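Local structure of hydroxyindole o-methyltransferase (Homo sapiens, 4A6D) at residues L172-S178 with E196-Y201; M183-G189 with C204-D210. The protein catalyses the transfer of a methyl group from S-adenosylmethionine to N-acetylserotonin, yielding melatonin in the last step of its synthesis. All coordinates share one frame; numbering follows the deposited sequence.

Overall arrangement
Both contacts belong to the Rossmann-like methyltransferase domain, their centres about 13 Å apart. Contact 2 is core: 13 of its 14 touching residues are buried, and two neighbouring parallel strands, 182-186 and 205-210, are joined mainly by backbone hydrogen bonds, and their C-terminal ends hold the S-adenosylmethionine. Contact 1 is only partly buried, with Asp176 and Ser178 exposed; there side chains do the work, a tyrosine hydroxyl and apolar groups joining the end of helix 164-173 and the loop after it to the end of helix 192-200. That second helix connects the two strands of contact 2. The contacts meet where Cys197 SG lies 3.6 Å from Met183 SD.

Contact 1: L172-S178 with E196-Y201; sequences LTAFDLS and ECMSLY
Tyr201 reaches across to the backbone between Leu172 and Ser178, tying the end of helix 164-173 to helix 192-200, the connecting helix of a Rossmann-type beta-alpha-beta unit. It is the first residue to leave helical backbone angles after that helix. At CB the side chain turns so that CG stands opposite the carbonyl carbon (chi1 -59°), and the ring points its hydroxyl into the bend of the loop. On one side CD1 and CE1 run past Ser178, CE1 coming 3.4 Å from Ser178 N. On the other, CE2 and CZ pass Leu172 O, which sits at the ring edge. Leu177 CB covers one face, 4.0 Å from the Tyr201 ring centroid and 23° off its normal, a CH-pi contact displaced toward the rim. At the tip, Tyr201 OH donates to Leu172 O at 2.8 Å and accepts a weak but nearly straight bond from Leu177 N (3.3 Å, 172° at the hydrogen). A phenylalanine here would lose the hydroxyl and is likely to leave Leu172 O without this donor and Leu177 N without its weak acceptor, so that the bend of the loop loses both ties to the ring.

Beside the tyrosine the packing is apolar. Leu172 CD1 lies 3.7 Å from Glu196 CG and also meets Cys197 CB, while Leu172 CB touches Leu200 CD1. Thr173 CG2 meets Leu200 CD2 at 3.7 Å, the two side chains crossing at about a right angle; Thr173 OG1 bonds back to Arg169 O. At the exposed end an Asx turn shapes the loop: Asp176 OD1 accepts Ser178 N from above its carboxylate plane and, on its syn side, Ser178 OG at 2.7 Å.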
# COMPACT_ATOMS: atom_id res chain seq x y z
N LEU A 172 -10.61 -2.27 28.76
CA LEU A 172 -10.49 -2.34 30.20
C LEU A 172 -11.82 -2.26 30.95
O LEU A 172 -11.91 -2.76 32.08
CB LEU A 172 -9.45 -1.33 30.72
CG LEU A 172 -8.03 -1.46 30.12
CD1 LEU A 172 -7.21 -0.24 30.41
CD2 LEU A 172 -7.32 -2.73 30.58
N THR A 173 -12.86 -1.67 30.30
CA THR A 173 -14.21 -1.56 30.89
C THR A 173 -15.26 -2.54 30.35
O THR A 173 -16.40 -2.53 30.83
CB THR A 173 -14.73 -0.11 30.99
OG1 THR A 173 -14.92 0.41 29.68
CG2 THR A 173 -13.82 0.78 31.83
N ALA A 174 -14.88 -3.43 29.40
CA ALA A 174 -15.71 -4.50 28.85
C ALA A 174 -16.22 -5.41 30.03
O ALA A 174 -17.38 -5.83 30.03
CB ALA A 174 -14.89 -5.33 27.86
N PHE A 175 -15.35 -5.67 31.02
CA PHE A 175 -15.62 -6.42 32.25
C PHE A 175 -15.22 -5.53 33.43
O PHE A 175 -14.31 -4.71 33.31
CB PHE A 175 -14.81 -7.73 32.29
CG PHE A 175 -15.04 -8.67 31.13
CD1 PHE A 175 -16.12 -9.55 31.12
CD2 PHE A 175 -14.17 -8.68 30.03
CE1 PHE A 175 -16.36 -10.40 30.02
CE2 PHE A 175 -14.40 -9.53 28.94
CZ PHE A 175 -15.48 -10.39 28.94
N ASP A 176 -15.88 -5.71 34.57
CA ASP A 176 -15.61 -4.98 35.80
C ASP A 176 -14.43 -5.63 36.51
O ASP A 176 -14.55 -6.68 37.16
CB ASP A 176 -16.87 -4.91 36.69
CG ASP A 176 -16.65 -4.40 38.10
OD1 ASP A 176 -15.66 -3.65 38.32
OD2 ASP A 176 -17.48 -4.71 38.98
N LEU A 177 -13.27 -4.99 36.36
CA LEU A 177 -11.99 -5.45 36.87
C LEU A 177 -11.69 -4.96 38.28
O LEU A 177 -10.64 -5.31 38.83
CB LEU A 177 -10.86 -5.05 35.90
CG LEU A 177 -10.98 -5.32 34.39
CD1 LEU A 177 -9.69 -4.98 33.71
CD2 LEU A 177 -11.29 -6.78 34.10
N SER A 178 -12.60 -4.19 38.89
CA SER A 178 -12.44 -3.68 40.26
C SER A 178 -12.35 -4.84 41.26
O SER A 178 -11.83 -4.68 42.36
CB SER A 178 -13.61 -2.76 40.62
OG SER A 178 -14.79 -3.49 40.90
N GLU A 196 -3.68 3.64 31.93
CA GLU A 196 -5.11 3.78 31.67
C GLU A 196 -5.90 2.97 32.68
O GLU A 196 -6.88 3.47 33.24
CB GLU A 196 -5.45 3.35 30.23
CG GLU A 196 -6.93 3.37 29.89
CD GLU A 196 -7.55 4.73 29.64
OE1 GLU A 196 -7.18 5.38 28.64
OE2 GLU A 196 -8.46 5.12 30.41
N CYS A 197 -5.46 1.72 32.92
CA CYS A 197 -6.08 0.81 33.86
C CYS A 197 -6.20 1.39 35.28
O CYS A 197 -7.27 1.33 35.88
CB CYS A 197 -5.35 -0.53 33.87
SG CYS A 197 -6.38 -1.92 34.34
N MET A 198 -5.12 2.03 35.76
CA MET A 198 -5.04 2.67 37.06
C MET A 198 -5.91 3.91 37.24
O MET A 198 -6.40 4.14 38.34
CB MET A 198 -3.59 2.89 37.47
CG MET A 198 -2.83 1.58 37.61
SD MET A 198 -3.56 0.39 38.78
CE MET A 198 -4.38 -0.79 37.68
N SER A 199 -6.14 4.69 36.19
CA SER A 199 -7.02 5.86 36.28
C SER A 199 -8.47 5.38 36.30
O SER A 199 -9.30 5.93 37.02
CB SER A 199 -6.77 6.82 35.11
OG SER A 199 -7.00 6.19 33.87
N LEU A 200 -8.75 4.30 35.53
CA LEU A 200 -10.06 3.66 35.44
C LEU A 200 -10.42 2.94 36.74
O LEU A 200 -11.57 3.02 37.17
CB LEU A 200 -10.09 2.67 34.27
CG LEU A 200 -10.36 3.24 32.90
CD1 LEU A 200 -10.12 2.21 31.84
CD2 LEU A 200 -11.79 3.75 32.80
N TYR A 201 -9.43 2.27 37.37
CA TYR A 201 -9.62 1.53 38.63
C TYR A 201 -8.76 2.11 39.77
O TYR A 201 -7.66 1.62 40.05
CB TYR A 201 -9.43 0.02 38.43
CG TYR A 201 -10.38 -0.58 37.41
CD1 TYR A 201 -11.67 -0.96 37.77
CD2 TYR A 201 -10.01 -0.69 36.06
CE1 TYR A 201 -12.57 -1.47 36.83
CE2 TYR A 201 -10.89 -1.23 35.12
CZ TYR A 201 -12.17 -1.61 35.50
OH TYR A 201 -13.04 -2.16 34.60

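Contact 2: M183-G189 with C204-D210. With SAM (S-adenosylmethionine), chain D.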
# COMPACT_ATOMS: atom_id res chain seq x y z
N MET A 183 -3.01 -6.39 39.85
CA MET A 183 -2.94 -6.78 38.43
C MET A 183 -1.53 -6.90 37.90
O MET A 183 -0.61 -6.27 38.43
CB MET A 183 -3.73 -5.80 37.55
CG MET A 183 -5.16 -5.63 37.94
SD MET A 183 -5.99 -4.55 36.77
CE MET A 183 -7.59 -4.41 37.53
N CYS A 184 -1.37 -7.65 36.81
CA CYS A 184 -0.07 -7.77 36.14
C CYS A 184 -0.25 -7.73 34.63
O CYS A 184 -0.99 -8.55 34.08
CB CYS A 184 0.72 -9.00 36.59
SG CYS A 184 2.31 -9.21 35.73
N ASP A 185 0.39 -6.75 33.97
CA ASP A 185 0.35 -6.63 32.50
C ASP A 185 1.57 -7.36 31.95
O ASP A 185 2.69 -6.85 32.04
CB ASP A 185 0.30 -5.17 32.01
CG ASP A 185 -0.13 -5.02 30.56
OD1 ASP A 185 -0.35 -6.06 29.89
OD2 ASP A 185 -0.21 -3.87 30.08
N LEU A 186 1.35 -8.60 31.48
CA LEU A 186 2.42 -9.47 30.96
C LEU A 186 2.75 -9.05 29.58
O LEU A 186 1.91 -9.18 28.69
CB LEU A 186 1.98 -10.93 30.99
CG LEU A 186 1.83 -11.57 32.35
CD1 LEU A 186 1.03 -12.81 32.24
CD2 LEU A 186 3.17 -11.89 32.95
N GLY A 187 3.95 -8.51 29.40
CA GLY A 187 4.37 -7.98 28.10
C GLY A 187 3.76 -6.61 27.96
O GLY A 187 3.33 -6.23 26.88
N GLY A 188 3.68 -5.89 29.08
CA GLY A 188 3.06 -4.57 29.17
C GLY A 188 3.75 -3.42 28.46
O GLY A 188 3.18 -2.33 28.40
N GLY A 189 4.97 -3.66 27.97
CA GLY A 189 5.75 -2.66 27.23
C GLY A 189 6.06 -1.41 28.02
O GLY A 189 6.53 -1.48 29.16
N CYS A 204 -7.28 -0.43 42.53
CA CYS A 204 -6.30 -1.36 41.98
C CYS A 204 -4.84 -0.87 41.94
O CYS A 204 -4.57 0.33 42.02
CB CYS A 204 -6.77 -1.87 40.62
SG CYS A 204 -8.40 -2.67 40.65
N LYS A 205 -3.91 -1.83 41.83
CA LYS A 205 -2.46 -1.67 41.68
C LYS A 205 -2.01 -2.62 40.57
O LYS A 205 -2.61 -3.69 40.40
CB LYS A 205 -1.71 -1.98 42.98
CG LYS A 205 -1.33 -0.76 43.82
CD LYS A 205 -1.52 -0.98 45.34
CE LYS A 205 -0.35 -1.63 46.05
NZ LYS A 205 -0.65 -1.93 47.49
N ILE A 206 -0.98 -2.24 39.80
CA ILE A 206 -0.48 -3.03 38.66
C ILE A 206 1.06 -3.13 38.52
O ILE A 206 1.77 -2.13 38.70
CB ILE A 206 -1.15 -2.54 37.33
CG1 ILE A 206 -0.98 -3.54 36.17
CG2 ILE A 206 -0.67 -1.15 36.95
CD1 ILE A 206 -2.07 -3.40 35.04
N THR A 207 1.56 -4.32 38.13
CA THR A 207 2.96 -4.50 37.77
C THR A 207 3.07 -4.71 36.24
O THR A 207 2.38 -5.56 35.69
CB THR A 207 3.61 -5.60 38.57
OG1 THR A 207 3.52 -5.21 39.93
CG2 THR A 207 5.09 -5.82 38.20
N VAL A 208 3.92 -3.92 35.58
CA VAL A 208 4.18 -4.10 34.15
C VAL A 208 5.35 -5.10 34.05
O VAL A 208 6.43 -4.85 34.58
CB VAL A 208 4.45 -2.77 33.39
CG1 VAL A 208 4.81 -3.03 31.94
CG2 VAL A 208 3.23 -1.84 33.47
N PHE A 209 5.10 -6.26 33.43
CA PHE A 209 6.11 -7.30 33.23
C PHE A 209 6.59 -7.32 31.78
O PHE A 209 5.79 -7.42 30.85
CB PHE A 209 5.59 -8.68 33.66
CG PHE A 209 6.65 -9.75 33.71
CD1 PHE A 209 7.03 -10.45 32.56
CD2 PHE A 209 7.30 -10.05 34.90
CE1 PHE A 209 8.01 -11.43 32.61
CE2 PHE A 209 8.27 -11.05 34.96
CZ PHE A 209 8.61 -11.74 33.82
N ASP A 210 7.90 -7.25 31.58
CA ASP A 210 8.49 -7.30 30.25
C ASP A 210 9.97 -7.66 30.32
O ASP A 210 10.51 -7.82 31.42
CB ASP A 210 8.25 -5.99 29.47
CG ASP A 210 7.94 -6.22 27.99
OD1 ASP A 210 8.84 -6.70 27.27
OD2 ASP A 210 6.80 -5.87 27.55
N SAM D . 1.02 -5.30 25.60
CA SAM D . 1.59 -4.22 24.77
C SAM D . 0.63 -3.48 23.82
O SAM D . -0.34 -4.09 23.41
OXT SAM D . 0.79 -2.28 23.43
CB SAM D . 2.79 -4.80 24.07
CG SAM D . 2.44 -5.83 22.99
SD SAM D . 3.99 -6.33 22.17
CE SAM D . 3.36 -7.07 20.72
C5' SAM D . 4.42 -7.90 22.99
C4' SAM D . 5.18 -7.50 24.26
O4' SAM D . 5.61 -8.72 24.83
C3' SAM D . 6.47 -6.64 23.96
O3' SAM D . 6.52 -5.46 24.78
C2' SAM D . 7.62 -7.67 24.23
O2' SAM D . 8.88 -7.16 24.68
C1' SAM D . 6.97 -8.55 25.31
N9 SAM D . 7.61 -9.88 25.43
C8 SAM D . 7.94 -10.73 24.38
N7 SAM D . 8.48 -11.82 24.84
C5 SAM D . 8.58 -11.73 26.23
C6 SAM D . 9.08 -12.54 27.26
N6 SAM D . 9.55 -13.77 26.96
N1 SAM D . 8.97 -12.12 28.57
C2 SAM D . 8.50 -10.90 28.88
N3 SAM D . 8.03 -10.10 27.91
C4 SAM D . 8.00 -10.48 26.62
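Asp210 and the backbone of Gly187-Gly189 make the tight end of this contact, against the cofactor. Gly189 N donates to Asp210 OD2 at 2.9 Å, meeting the carboxylate on its anti side and 27° out of its plane. That oxygen also accepts O3' of S-adenosylmethionine, while Asp210 OD1 takes O2' at 2.6 Å, so the two ribose hydroxyls are gripped by separate carboxylate oxygens. Gly187 O accepts the amino group of the methionine moiety. Two donors, Gly187 N and Gly188 N, converge on Phe209 O as the chain turns through a type II beta turn from Asp185 to Gly188. At two of the glycines a side chain would not fit: a CB on Gly188 would fall 2.6 Å from Val208 CG1, and one on Gly187 would strike O4' of the ribose.

This is the first beta-alpha-beta unit of a Rossmann-like fold: strand 182-186, the glycine-rich turn, helix 192-200, then strand 205-210, whose last residue holds the ribose. Strands 183-186 and 205-210 run in the same direction, their axes 21° apart, with a ladder in which Asp185 N donates to Thr207 O and Phe209 N to Asp185 O, the latter at 2.8 Å. On the face toward helix 192-200, where Ile206 touches Ala194 and Met198, Met183 CB packs on Ile206 CG1, 3.8 Å apart. On the other, Cys184 SG touches Phe209 CB; with CG anti to the backbone N (chi1 -170°) the Phe209 ring leads off past Leu186 CD2, which it meets obliquely, and its CE1 comes 3.8 Å from C2 of the adenine.

Solvent is met chiefly at Lys205, the one exposed residue of the contact; its CA-CB bond points away from segment 183-189, and its backbone O accepts Met183 N. Beside it Met183, extended beyond CG, is still buried and brings CE to Cys204 SG at 3.7 Å.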